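PDB 3UW2: Phosphoglucomutase/phosphomannomutase family protein from Burkholderia thailandensis, which probably catalyses intramolecular phosphoryl transfer on phosphorylated sugars, with the help of a bound metal ion. Local coordinates for residues 197-203 / 221-227; 130-134 / 232-238; 252-258 / 273-277. One frame throughout, in Å; residues are numbered along the deposited sequence.

Contacts 1 and 3 both belong to the α/β unit built round the mixed sheet 221-224, 197-200, 259-263, 270-273, whereas contact 2 brings that unit against a loop of the preceding one, beside the zinc site. In contact 1, main-chain bonds between parallel strands dominate, with a largely buried first strand and a partly exposed edge strand. Contact 2, with F232, P237 and D238 buried, has no direct hydrogen bond between its segments: rings, prolines and one water join two irregular loops. Contact 3 sets buried L252 and V273 beside exposed K253 and D276 and relies on a lysine ammonium and backbone carbonyls. D200 bonds H235 between contacts 1 and 2; V198 packs on L252 and A257 between 1 and 3.

Contact 1 of 3, residues 197-203 / 221-227; sequences LVVDAGN and LVELFTD
The side-chain nitrogen ND2 of N203 gives one hydrogen to the carbonyl O of D227 at 3.0 Å and another to a water that also bonds D227 OD1. D227 O lies almost in the plane of the N203 amide, so the bond to it fixes how the amide is turned; N234 holds the other end, OD1. Asparagine suits this site because it tolerates the positive phi of N203 and still offers both a donor and an acceptor. Its backbone N meets F225 O at 2.7 Å, carrying the pairing on into the loops.

Before these loops, strands 197-200 and 221-224 run parallel, 21° apart, as the two strands of a right-handed β-α-β crossover through helix 206-216. V222 N bonds L197 O at 2.6 Å, and V199, using both its N and its O, bonds V222 O and L224 N. Leucines and valines give the sheet apolar side chains that pack on each other and on the flanking helices. On one face V198 CG1 touches L224 CD1 at 3.6 Å; on the other L197 and L221 lie side by side, where helix 206-216 packs on L221.

At the strand end the D200 carboxylate comes up to the rim of the F225 ring, OD1 lying 3.6 Å from CD2 near the ring plane. The two planes stand 65° apart. With chi1 at -174°, the carboxylate swings away from its own N, and OD1 accepts from G202 N at 2.8 Å in an Asx turn, while H235 takes OD2. G202 adopts a positive phi, which comes easily to glycine. The short A201 side chain lets CB lie 3.5 Å from F225 O.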
ATOM      1  N   LEU A 197     -22.133   6.484   2.161  1.00 32.84           N
ATOM      2  CA  LEU A 197     -20.724   6.472   2.646  1.00 35.34           C
ATOM      3  C   LEU A 197     -20.192   7.858   2.972  1.00 33.01           C
ATOM      4  O   LEU A 197     -20.537   8.816   2.299  1.00 38.09           O
ATOM      5  CB  LEU A 197     -19.760   5.986   1.562  1.00 36.35           C
ATOM      6  CG  LEU A 197     -19.942   4.934   0.542  1.00 39.35           C
ATOM      7  CD1 LEU A 197     -18.528   4.589   0.092  1.00 36.50           C
ATOM      8  CD2 LEU A 197     -20.569   3.780   1.283  1.00 45.86           C
ATOM      9  N   VAL A 198     -19.319   7.927   3.965  1.00 32.82           N
ATOM     10  CA  VAL A 198     -18.491   9.093   4.200  1.00 33.03           C
ATOM     11  C   VAL A 198     -17.185   8.780   3.469  1.00 30.99           C
ATOM     12  O   VAL A 198     -16.609   7.697   3.685  1.00 33.76           O
ATOM     13  CB  VAL A 198     -18.286   9.287   5.715  1.00 32.73           C
ATOM     14  CG1 VAL A 198     -17.240  10.381   5.974  1.00 34.14           C
ATOM     15  CG2 VAL A 198     -19.619   9.702   6.339  1.00 31.67           C
ATOM     16  N   VAL A 199     -16.770   9.641   2.534  1.00 30.78           N
ATOM     17  CA  VAL A 199     -15.450   9.455   1.838  1.00 27.84           C
ATOM     18  C   VAL A 199     -14.552  10.663   2.159  1.00 29.45           C
ATOM     19  O   VAL A 199     -14.914  11.809   1.872  1.00 31.08           O
ATOM     20  CB  VAL A 199     -15.663   9.309   0.339  1.00 29.23           C
ATOM     21  CG1 VAL A 199     -14.316   9.247  -0.417  1.00 30.07           C
ATOM     22  CG2 VAL A 199     -16.534   8.064   0.029  1.00 30.64           C
ATOM     23  N   ASP A 200     -13.436  10.388   2.822  1.00 31.07           N
ATOM     24  CA  ASP A 200     -12.397  11.366   3.217  1.00 27.47           C
ATOM     25  C   ASP A 200     -11.097  11.109   2.446  1.00 29.07           C
ATOM     26  O   ASP A 200     -10.436  10.041   2.617  1.00 29.92           O
ATOM     27  CB  ASP A 200     -12.107  11.230   4.720  1.00 29.01           C
ATOM     28  CG  ASP A 200     -11.133  12.340   5.255  1.00 29.58           C
ATOM     29  OD1 ASP A 200     -10.195  12.715   4.543  1.00 29.05           O
ATOM     30  OD2 ASP A 200     -11.250  12.803   6.406  1.00 30.57           O
ATOM     31  N   ALA A 201     -10.734  12.052   1.569  1.00 28.37           N
ATOM     32  CA  ALA A 201      -9.533  11.927   0.742  1.00 26.07           C
ATOM     33  C   ALA A 201      -8.382  12.830   1.294  1.00 28.02           C
ATOM     34  O   ALA A 201      -7.333  12.889   0.687  1.00 26.55           O
ATOM     35  CB  ALA A 201      -9.854  12.321  -0.694  1.00 25.43           C
ATOM     36  N   GLY A 202      -8.608  13.601   2.377  1.00 26.40           N
ATOM     37  CA  GLY A 202      -7.526  14.460   2.914  1.00 25.78           C
ATOM     38  C   GLY A 202      -6.950  15.428   1.874  1.00 25.50           C
ATOM     39  O   GLY A 202      -5.777  15.750   1.956  1.00 25.09           O
ATOM     40  N   ASN A 203      -7.752  15.835   0.891  1.00 24.65           N
ATOM     41  CA  ASN A 203      -7.331  16.756  -0.192  1.00 25.46           C
ATOM     42  C   ASN A 203      -6.299  16.159  -1.158  1.00 26.15           C
ATOM     43  O   ASN A 203      -5.653  16.907  -1.901  1.00 26.87           O
ATOM     44  CB  ASN A 203      -6.872  18.143   0.322  1.00 25.63           C
ATOM     45  CG  ASN A 203      -7.940  18.845   1.168  1.00 29.90           C
ATOM     46  OD1 ASN A 203      -7.809  18.959   2.409  1.00 26.50           O
ATOM     47  ND2 ASN A 203      -9.046  19.174   0.543  1.00 25.38           N
ATOM     48  N   LEU A 221     -22.918   9.866  -1.148  1.00 33.98           N
ATOM     49  CA  LEU A 221     -21.643  10.150  -0.487  1.00 32.85           C
ATOM     50  C   LEU A 221     -21.753  11.351   0.418  1.00 35.37           C
ATOM     51  O   LEU A 221     -22.475  12.276   0.087  1.00 37.56           O
ATOM     52  CB  LEU A 221     -20.583  10.408  -1.532  1.00 33.79           C
ATOM     53  CG  LEU A 221     -20.355   9.307  -2.559  1.00 36.06           C
ATOM     54  CD1 LEU A 221     -19.157   9.735  -3.399  1.00 36.95           C
ATOM     55  CD2 LEU A 221     -20.134   7.906  -1.985  1.00 32.83           C
ATOM     56  N   VAL A 222     -21.134  11.290   1.588  1.00 32.74           N
ATOM     57  CA  VAL A 222     -20.906  12.488   2.331  1.00 34.40           C
ATOM     58  C   VAL A 222     -19.390  12.711   2.183  1.00 32.47           C
ATOM     59  O   VAL A 222     -18.601  11.957   2.708  1.00 29.70           O
ATOM     60  CB  VAL A 222     -21.267  12.411   3.832  1.00 33.76           C
ATOM     61  CG1 VAL A 222     -21.148  13.820   4.355  1.00 33.00           C
ATOM     62  CG2 VAL A 222     -22.688  11.908   4.056  1.00 33.01           C
ATOM     63  N   GLU A 223     -19.004  13.743   1.428  1.00 30.89           N
ATOM     64  CA  GLU A 223     -17.614  13.961   1.112  1.00 31.23           C
ATOM     65  C   GLU A 223     -16.839  14.814   2.152  1.00 30.96           C
ATOM     66  O   GLU A 223     -17.315  15.885   2.621  1.00 29.56           O
ATOM     67  CB  GLU A 223     -17.538  14.613  -0.275  1.00 29.96           C
ATOM     68  CG  GLU A 223     -18.198  13.730  -1.340  1.00 31.22           C
ATOM     69  CD  GLU A 223     -18.062  14.269  -2.747  1.00 35.47           C
ATOM     70  OE1 GLU A 223     -17.049  14.926  -3.077  1.00 34.02           O
ATOM     71  OE2 GLU A 223     -18.954  13.999  -3.565  1.00 39.49           O
ATOM     72  N   LEU A 224     -15.614  14.387   2.429  1.00 28.31           N
ATOM     73  CA  LEU A 224     -14.720  15.148   3.277  1.00 28.46           C
ATOM     74  C   LEU A 224     -13.412  15.381   2.534  1.00 26.13           C
ATOM     75  O   LEU A 224     -12.746  14.414   2.170  1.00 25.36           O
ATOM     76  CB  LEU A 224     -14.425  14.406   4.605  1.00 28.40           C
ATOM     77  CG  LEU A 224     -15.537  14.414   5.652  1.00 28.79           C
ATOM     78  CD1 LEU A 224     -15.260  13.276   6.657  1.00 29.80           C
ATOM     79  CD2 LEU A 224     -15.661  15.776   6.317  1.00 30.12           C
ATOM     80  N   PHE A 225     -13.065  16.647   2.269  1.00 26.25           N
ATOM     81  CA  PHE A 225     -11.745  17.015   1.704  1.00 27.91           C
ATOM     82  C   PHE A 225     -11.444  16.251   0.393  1.00 27.51           C
ATOM     83  O   PHE A 225     -10.367  15.664   0.231  1.00 23.92           O
ATOM     84  CB  PHE A 225     -10.611  16.806   2.747  1.00 27.31           C
ATOM     85  CG  PHE A 225     -11.042  17.122   4.127  1.00 28.02           C
ATOM     86  CD1 PHE A 225     -11.516  18.407   4.451  1.00 27.73           C
ATOM     87  CD2 PHE A 225     -10.964  16.168   5.137  1.00 28.95           C
ATOM     88  CE1 PHE A 225     -11.945  18.712   5.751  1.00 31.03           C
ATOM     89  CE2 PHE A 225     -11.397  16.477   6.438  1.00 28.14           C
ATOM     90  CZ  PHE A 225     -11.885  17.744   6.757  1.00 28.62           C
ATOM     91  N   THR A 226     -12.435  16.234  -0.502  1.00 27.34           N
ATOM     92  CA  THR A 226     -12.291  15.478  -1.748  1.00 27.17           C
ATOM     93  C   THR A 226     -11.817  16.343  -2.915  1.00 27.62           C
ATOM     94  O   THR A 226     -11.601  15.842  -4.034  1.00 30.49           O
ATOM     95  CB  THR A 226     -13.603  14.735  -2.099  1.00 26.34           C
ATOM     96  OG1 THR A 226     -14.679  15.675  -2.159  1.00 26.25           O
ATOM     97  CG2 THR A 226     -13.852  13.535  -1.101  1.00 26.96           C
ATOM     98  N   ASP A 227     -11.705  17.654  -2.691  1.00 28.47           N
ATOM     99  CA  ASP A 227     -11.106  18.555  -3.655  1.00 26.70           C
ATOM    100  C   ASP A 227      -9.618  18.459  -3.435  1.00 26.92           C
ATOM    101  O   ASP A 227      -9.133  18.329  -2.287  1.00 27.75           O
ATOM    102  CB  ASP A 227     -11.588  20.015  -3.469  1.00 27.66           C
ATOM    103  CG  ASP A 227     -11.297  20.566  -2.056  1.00 30.23           C
ATOM    104  OD1 ASP A 227     -11.844  20.073  -1.017  1.00 31.49           O
ATOM    105  OD2 ASP A 227     -10.490  21.504  -1.989  1.00 33.00           O
TER
HETATM  106  O   HOH W   1     -11.491  20.620   1.425  1.00 34.16           O

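Contact 2 of 3, residues 130-134 / 232-238; sequences SHNPP and FPNHHPD. With PO4 (phosphate ion), chain B.
The H131 and D238 CA atoms stand 5.0 Å apart where two irregular segments pass in opposite directions, P134 facing F232 at the far end. H131 and D238 lie side by side, CD2 of the imidazole 3.5 Å from OD1 of the carboxylate, their planes 39° apart; H241 bonds the other oxygen, OD2. In H131, chi1 (71°) places the ring beside the phosphate and chi2 turns ND1 to O3, a short, bent hydrogen bond of 2.5 Å. Farther along, the contact is mostly apolar: P134 CD rests 3.8 Å from F232 CD2, the compact proline ring suiting a place against an aromatic one. The rim of F232 also receives N132 O, 3.4 Å from CE2, and P237 CD sits over the centre of one ring face. H236 packs CE1 on P133 CA, and its ring nitrogen ND1 suits it to share a water with H131 O. R72 bonds the carbonyls of S130, N132 and P133. S130 OG is covalently bound to the phosphorus at 1.6 Å, and zinc lies about 6 Å from the H131 side chain. The sequence SHNP, a phosphorylated serine and a nearby metal are the signature of the phosphoserine loop in phosphohexose mutases.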
ATOM      1  N   SER A 130       2.760  10.285  -1.612  1.00 29.73           N
ATOM      2  CA  SER A 130       1.924   9.348  -0.848  1.00 34.02           C
ATOM      3  C   SER A 130       1.254  10.025   0.393  1.00 32.90           C
ATOM      4  O   SER A 130       0.505  10.998   0.213  1.00 33.70           O
ATOM      5  CB  SER A 130       2.773   8.056  -0.573  1.00 40.10           C
ATOM      6  OG  SER A 130       2.289   7.265   0.490  1.00 55.87           O
ATOM      7  N   HIS A 131       1.581   9.608   1.619  1.00 34.17           N
ATOM      8  CA  HIS A 131       0.937  10.133   2.833  1.00 36.70           C
ATOM      9  C   HIS A 131       1.728  11.293   3.447  1.00 40.61           C
ATOM     10  O   HIS A 131       1.319  11.857   4.473  1.00 37.05           O
ATOM     11  CB  HIS A 131       0.742   9.001   3.872  1.00 36.81           C
ATOM     12  CG  HIS A 131       2.031   8.532   4.512  1.00 39.85           C
ATOM     13  ND1 HIS A 131       2.873   7.643   3.899  1.00 43.91           N
ATOM     14  CD2 HIS A 131       2.654   8.900   5.710  1.00 40.96           C
ATOM     15  CE1 HIS A 131       3.981   7.459   4.673  1.00 41.61           C
ATOM     16  NE2 HIS A 131       3.843   8.211   5.783  1.00 41.32           N
ATOM     17  N   ASN A 132       2.851  11.670   2.817  1.00 38.01           N
ATOM     18  CA  ASN A 132       3.838  12.589   3.450  1.00 38.84           C
ATOM     19  C   ASN A 132       3.480  14.060   3.372  1.00 37.15           C
ATOM     20  O   ASN A 132       2.608  14.388   2.558  1.00 36.87           O
ATOM     21  CB  ASN A 132       5.241  12.357   2.832  1.00 39.34           C
ATOM     22  CG  ASN A 132       5.789  10.994   3.196  1.00 41.00           C
ATOM     23  OD1 ASN A 132       5.973  10.667   4.377  1.00 36.13           O
ATOM     24  ND2 ASN A 132       5.940  10.151   2.196  1.00 38.91           N
ATOM     25  N   PRO A 133       4.161  14.940   4.177  1.00 34.62           N
ATOM     26  CA  PRO A 133       3.852  16.387   4.127  1.00 35.07           C
ATOM     27  C   PRO A 133       3.963  17.013   2.719  1.00 34.81           C
ATOM     28  O   PRO A 133       4.576  16.382   1.822  1.00 32.30           O
ATOM     29  CB  PRO A 133       4.856  16.999   5.127  1.00 38.32           C
ATOM     30  CG  PRO A 133       5.120  15.878   6.135  1.00 36.31           C
ATOM     31  CD  PRO A 133       5.108  14.631   5.296  1.00 38.30           C
ATOM     32  N   PRO A 134       3.380  18.232   2.513  1.00 33.12           N
ATOM     33  CA  PRO A 134       3.268  18.863   1.202  1.00 33.62           C
ATOM     34  C   PRO A 134       4.540  18.969   0.348  1.00 35.79           C
ATOM     35  O   PRO A 134       4.448  18.948  -0.938  1.00 33.26           O
ATOM     36  CB  PRO A 134       2.789  20.292   1.519  1.00 34.91           C
ATOM     37  CG  PRO A 134       2.078  20.189   2.856  1.00 34.91           C
ATOM     38  CD  PRO A 134       2.532  18.913   3.513  1.00 35.19           C
ATOM     39  N   PHE A 232      -2.513  20.439   1.686  1.00 31.45           N
ATOM     40  CA  PHE A 232      -3.152  19.649   2.791  1.00 32.05           C
ATOM     41  C   PHE A 232      -3.536  20.493   4.004  1.00 33.81           C
ATOM     42  O   PHE A 232      -2.977  20.279   5.102  1.00 32.58           O
ATOM     43  CB  PHE A 232      -2.287  18.454   3.271  1.00 32.55           C
ATOM     44  CG  PHE A 232      -1.788  17.555   2.178  1.00 36.45           C
ATOM     45  CD1 PHE A 232      -2.613  17.132   1.132  1.00 31.53           C
ATOM     46  CD2 PHE A 232      -0.490  17.028   2.264  1.00 38.11           C
ATOM     47  CE1 PHE A 232      -2.136  16.292   0.149  1.00 34.05           C
ATOM     48  CE2 PHE A 232       0.005  16.176   1.271  1.00 38.88           C
ATOM     49  CZ  PHE A 232      -0.809  15.832   0.183  1.00 35.13           C
ATOM     50  N   PRO A 233      -4.501  21.435   3.830  1.00 31.52           N
ATOM     51  CA  PRO A 233      -4.736  22.432   4.847  1.00 33.27           C
ATOM     52  C   PRO A 233      -5.673  21.886   5.954  1.00 34.40           C
ATOM     53  O   PRO A 233      -5.908  22.562   6.944  1.00 34.20           O
ATOM     54  CB  PRO A 233      -5.409  23.568   4.065  1.00 33.09           C
ATOM     55  CG  PRO A 233      -6.188  22.824   2.964  1.00 34.46           C
ATOM     56  CD  PRO A 233      -5.154  21.777   2.555  1.00 32.70           C
ATOM     57  N   ASN A 234      -6.197  20.669   5.779  1.00 35.00           N
ATOM     58  CA  ASN A 234      -7.130  20.086   6.779  1.00 35.84           C
ATOM     59  C   ASN A 234      -6.553  19.028   7.666  1.00 35.91           C
ATOM     60  O   ASN A 234      -6.442  19.256   8.836  1.00 42.24           O
ATOM     61  CB  ASN A 234      -8.416  19.582   6.128  1.00 33.50           C
ATOM     62  CG  ASN A 234      -9.159  20.687   5.502  1.00 37.03           C
ATOM     63  OD1 ASN A 234      -9.676  21.551   6.217  1.00 33.83           O
ATOM     64  ND2 ASN A 234      -9.162  20.735   4.156  1.00 31.98           N
ATOM     65  N   HIS A 235      -6.263  17.862   7.146  1.00 35.10           N
ATOM     66  CA  HIS A 235      -5.443  16.840   7.896  1.00 35.87           C
ATOM     67  C   HIS A 235      -4.699  16.184   6.775  1.00 34.55           C
ATOM     68  O   HIS A 235      -5.186  16.172   5.643  1.00 35.16           O
ATOM     69  CB  HIS A 235      -6.253  15.825   8.737  1.00 33.53           C
ATOM     70  CG  HIS A 235      -7.199  14.905   7.917  1.00 33.53           C
ATOM     71  ND1 HIS A 235      -6.747  13.861   7.147  1.00 32.05           N
ATOM     72  CD2 HIS A 235      -8.593  14.970   7.697  1.00 33.37           C
ATOM     73  CE1 HIS A 235      -7.794  13.268   6.495  1.00 30.70           C
ATOM     74  NE2 HIS A 235      -8.920  13.955   6.806  1.00 32.04           N
ATOM     75  N   HIS A 236      -3.490  15.707   7.037  1.00 35.27           N
ATOM     76  CA  HIS A 236      -2.768  14.906   6.024  1.00 35.74           C
ATOM     77  C   HIS A 236      -3.542  13.657   5.625  1.00 31.35           C
ATOM     78  O   HIS A 236      -4.230  13.052   6.453  1.00 30.62           O
ATOM     79  CB  HIS A 236      -1.334  14.589   6.454  1.00 37.48           C
ATOM     80  CG  HIS A 236      -0.460  15.824   6.555  1.00 44.97           C
ATOM     81  ND1 HIS A 236       0.827  15.778   6.941  1.00 44.97           N
ATOM     82  CD2 HIS A 236      -0.753  17.184   6.315  1.00 44.33           C
ATOM     83  CE1 HIS A 236       1.344  17.025   6.949  1.00 45.66           C
ATOM     84  NE2 HIS A 236       0.382  17.879   6.544  1.00 47.97           N
ATOM     85  N   PRO A 237      -3.445  13.267   4.353  1.00 28.26           N
ATOM     86  CA  PRO A 237      -4.162  12.079   3.932  1.00 29.24           C
ATOM     87  C   PRO A 237      -3.336  10.830   4.346  1.00 29.81           C
ATOM     88  O   PRO A 237      -2.603  10.212   3.547  1.00 29.57           O
ATOM     89  CB  PRO A 237      -4.325  12.296   2.399  1.00 25.75           C
ATOM     90  CG  PRO A 237      -3.107  13.063   2.049  1.00 26.48           C
ATOM     91  CD  PRO A 237      -2.664  13.861   3.242  1.00 31.02           C
ATOM     92  N   ASP A 238      -3.486  10.484   5.626  1.00 31.37           N
ATOM     93  CA  ASP A 238      -2.621   9.517   6.256  1.00 33.72           C
ATOM     94  C   ASP A 238      -3.461   8.745   7.298  1.00 33.89           C
ATOM     95  O   ASP A 238      -3.404   9.029   8.476  1.00 36.60           O
ATOM     96  CB  ASP A 238      -1.380  10.262   6.819  1.00 39.18           C
ATOM     97  CG  ASP A 238      -0.430   9.354   7.671  1.00 41.45           C
ATOM     98  OD1 ASP A 238      -0.349   8.150   7.431  1.00 39.58           O
ATOM     99  OD2 ASP A 238       0.216   9.891   8.590  1.00 47.58           O
TER
HETATM  100  P   PO4 B 465       2.756   5.736   0.741  1.00 61.18           P
HETATM  101  O2  PO4 B 465       1.564   4.809   0.527  1.00 61.03           O
HETATM  102  O3  PO4 B 465       3.107   5.800   2.208  1.00 74.51           O
HETATM  103  O4  PO4 B 465       3.892   5.491  -0.201  1.00 66.50           O
HETATM  104  O   HOH W   2       2.044  13.505   6.437  1.00 45.89           O

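Contact 3 of 3, residues 252-258 / 273-277; sequences LKATDAE and VTKDG
K275 reaches L252 and A257 through a side chain that leaves with CG anti to the backbone N (chi1 179°), bends at chi2 (68°) and then runs extended to NZ. The bend brings the aliphatic part against the chain that follows helix 246-254: CB is 3.5 Å from E258 O and CD 3.2 Å from A257 O. NZ bonds L252 O, approaching in the carbonyl plane, and meets A257 O at 2.8 Å nearly head-on to the carbonyl. T255 O also lies 2.8 Å from K275 NZ. Lysine suits this place because its long chain can carry an ammonium to carbonyls that gather where the chain leaves the helix; the positive charge probably also interacts favourably with the carbonyl end of helix 246-254.

Beside it L252 points from the helix toward the turn, CD1 lying 3.3 Å from T274 O and 3.8 Å from V273 CG1. The buried L252 and V273 thus add an apolar contact beside the lysine, and L252 continues onto V198. On the solvent side K253 NZ is linked through a water to K275 O.

The turn itself is well braced. G277 N bonds T274 O at 2.9 Å, closing a type I β turn, and T274 OG1 donates to D276 OD1, which N386 also holds. G277 takes a positive phi of 85°, natural for glycine at this corner. S382 bonds K275 N, bringing helix 381-386 against the turn. Far from the metal site, the arrangement fastens the end of strand 270-273, the second arm of the hairpin it forms with strand 259-263, to the helix-to-strand connection of the α/β/α unit.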
ATOM      1  N   LEU A 252     -19.875  10.275  10.577  1.00 35.41           N
ATOM      2  CA  LEU A 252     -20.701   9.126  10.778  1.00 35.42           C
ATOM      3  C   LEU A 252     -21.672   9.314  12.004  1.00 37.30           C
ATOM      4  O   LEU A 252     -22.795   8.748  11.987  1.00 38.08           O
ATOM      5  CB  LEU A 252     -19.846   7.832  10.883  1.00 35.05           C
ATOM      6  CG  LEU A 252     -19.212   7.304   9.547  1.00 34.56           C
ATOM      7  CD1 LEU A 252     -18.072   6.339   9.857  1.00 33.22           C
ATOM      8  CD2 LEU A 252     -20.253   6.610   8.672  1.00 33.32           C
ATOM      9  N   LYS A 253     -21.257  10.041  13.054  1.00 37.20           N
ATOM     10  CA  LYS A 253     -22.201  10.327  14.181  1.00 42.80           C
ATOM     11  C   LYS A 253     -23.269  11.315  13.748  1.00 43.94           C
ATOM     12  O   LYS A 253     -24.384  11.249  14.207  1.00 43.11           O
ATOM     13  CB  LYS A 253     -21.502  10.845  15.461  1.00 47.76           C
ATOM     14  CG  LYS A 253     -20.696   9.788  16.226  1.00 52.83           C
ATOM     15  CD  LYS A 253     -19.921  10.336  17.431  1.00 57.96           C
ATOM     16  CE  LYS A 253     -18.700   9.443  17.776  1.00 54.49           C
ATOM     17  NZ  LYS A 253     -18.803   7.980  17.396  1.00 55.76           N
ATOM     18  N   ALA A 254     -22.927  12.240  12.848  1.00 41.75           N
ATOM     19  CA  ALA A 254     -23.800  13.382  12.606  1.00 42.02           C
ATOM     20  C   ALA A 254     -24.664  13.290  11.351  1.00 40.43           C
ATOM     21  O   ALA A 254     -25.421  14.204  11.071  1.00 40.56           O
ATOM     22  CB  ALA A 254     -22.999  14.663  12.629  1.00 39.49           C
ATOM     23  N   THR A 255     -24.545  12.201  10.596  1.00 38.40           N
ATOM     24  CA  THR A 255     -25.319  11.999   9.358  1.00 37.42           C
ATOM     25  C   THR A 255     -25.913  10.570   9.363  1.00 37.76           C
ATOM     26  O   THR A 255     -25.582   9.787  10.241  1.00 39.73           O
ATOM     27  CB  THR A 255     -24.428  12.171   8.098  1.00 33.74           C
ATOM     28  OG1 THR A 255     -23.445  11.103   8.018  1.00 34.80           O
ATOM     29  CG2 THR A 255     -23.717  13.555   8.102  1.00 33.06           C
ATOM     30  N   ASP A 256     -26.743  10.221   8.385  1.00 37.15           N
ATOM     31  CA  ASP A 256     -27.213   8.846   8.269  1.00 42.15           C
ATOM     32  C   ASP A 256     -26.346   7.931   7.355  1.00 42.21           C
ATOM     33  O   ASP A 256     -26.839   6.892   6.854  1.00 42.54           O
ATOM     34  CB  ASP A 256     -28.673   8.816   7.809  1.00 44.72           C
ATOM     35  CG  ASP A 256     -28.863   9.467   6.454  1.00 46.71           C
ATOM     36  OD1 ASP A 256     -27.870   9.965   5.854  1.00 41.95           O
ATOM     37  OD2 ASP A 256     -30.032   9.499   5.993  1.00 49.68           O
ATOM     38  N   ALA A 257     -25.099   8.330   7.099  1.00 37.15           N
ATOM     39  CA  ALA A 257     -24.217   7.485   6.339  1.00 37.40           C
ATOM     40  C   ALA A 257     -23.992   6.248   7.175  1.00 36.40           C
ATOM     41  O   ALA A 257     -24.125   6.302   8.422  1.00 40.23           O
ATOM     42  CB  ALA A 257     -22.899   8.188   6.030  1.00 34.52           C
ATOM     43  N   GLU A 258     -23.634   5.154   6.520  1.00 34.97           N
ATOM     44  CA  GLU A 258     -23.500   3.834   7.220  1.00 40.18           C
ATOM     45  C   GLU A 258     -22.050   3.444   7.500  1.00 40.09           C
ATOM     46  O   GLU A 258     -21.784   2.819   8.497  1.00 39.33           O
ATOM     47  CB  GLU A 258     -24.067   2.706   6.369  1.00 39.51           C
ATOM     48  CG  GLU A 258     -25.518   2.896   5.945  1.00 44.05           C
ATOM     49  CD  GLU A 258     -26.110   1.641   5.292  1.00 47.38           C
ATOM     50  OE1 GLU A 258     -25.981   0.547   5.861  1.00 46.32           O
ATOM     51  OE2 GLU A 258     -26.696   1.737   4.194  1.00 49.18           O
ATOM     52  N   VAL A 273     -13.921   2.744   8.661  1.00 33.59           N
ATOM     53  CA  VAL A 273     -14.496   3.084   9.972  1.00 31.79           C
ATOM     54  C   VAL A 273     -15.986   2.671   9.990  1.00 32.57           C
ATOM     55  O   VAL A 273     -16.740   2.958   9.049  1.00 31.53           O
ATOM     56  CB  VAL A 273     -14.409   4.644  10.250  1.00 30.50           C
ATOM     57  CG1 VAL A 273     -14.959   5.030  11.632  1.00 31.39           C
ATOM     58  CG2 VAL A 273     -12.972   5.140  10.153  1.00 31.50           C
ATOM     59  N   THR A 274     -16.408   2.029  11.067  1.00 31.48           N
ATOM     60  CA  THR A 274     -17.809   1.721  11.247  1.00 32.26           C
ATOM     61  C   THR A 274     -18.648   2.931  11.725  1.00 33.67           C
ATOM     62  O   THR A 274     -18.117   3.972  12.116  1.00 35.79           O
ATOM     63  CB  THR A 274     -18.025   0.558  12.252  1.00 32.85           C
ATOM     64  OG1 THR A 274     -17.602   0.989  13.548  1.00 33.39           O
ATOM     65  CG2 THR A 274     -17.198  -0.682  11.800  1.00 31.38           C
ATOM     66  N   LYS A 275     -19.965   2.743  11.688  1.00 35.35           N
ATOM     67  CA  LYS A 275     -20.954   3.711  12.068  1.00 37.58           C
ATOM     68  C   LYS A 275     -20.688   4.165  13.516  1.00 41.02           C
ATOM     69  O   LYS A 275     -20.728   5.383  13.829  1.00 39.51           O
ATOM     70  CB  LYS A 275     -22.349   3.028  11.990  1.00 38.55           C
ATOM     71  CG  LYS A 275     -23.564   3.900  12.395  1.00 41.63           C
ATOM     72  CD  LYS A 275     -23.822   5.036  11.377  1.00 39.68           C
ATOM     73  CE  LYS A 275     -25.003   5.930  11.844  1.00 40.90           C
ATOM     74  NZ  LYS A 275     -24.963   7.159  10.977  1.00 38.28           N
ATOM     75  N   ASP A 276     -20.450   3.178  14.384  1.00 40.24           N
ATOM     76  CA  ASP A 276     -20.111   3.445  15.765  1.00 42.07           C
ATOM     77  C   ASP A 276     -18.628   3.798  16.019  1.00 41.82           C
ATOM     78  O   ASP A 276     -18.176   3.750  17.182  1.00 42.83           O
ATOM     79  CB  ASP A 276     -20.601   2.305  16.680  1.00 42.45           C
ATOM     80  CG  ASP A 276     -19.971   0.925  16.330  1.00 43.36           C
ATOM     81  OD1 ASP A 276     -19.547   0.662  15.194  1.00 37.43           O
ATOM     82  OD2 ASP A 276     -19.937   0.080  17.237  1.00 46.80           O
ATOM     83  N   GLY A 277     -17.882   4.187  14.969  1.00 36.44           N
ATOM     84  CA  GLY A 277     -16.570   4.776  15.213  1.00 37.92           C
ATOM     85  C   GLY A 277     -15.380   3.820  15.386  1.00 38.25           C
ATOM     86  O   GLY A 277     -14.305   4.214  15.890  1.00 39.56           O
TER
HETATM   87  O   HOH W   3     -18.789   7.191  14.416  1.00 34.20           O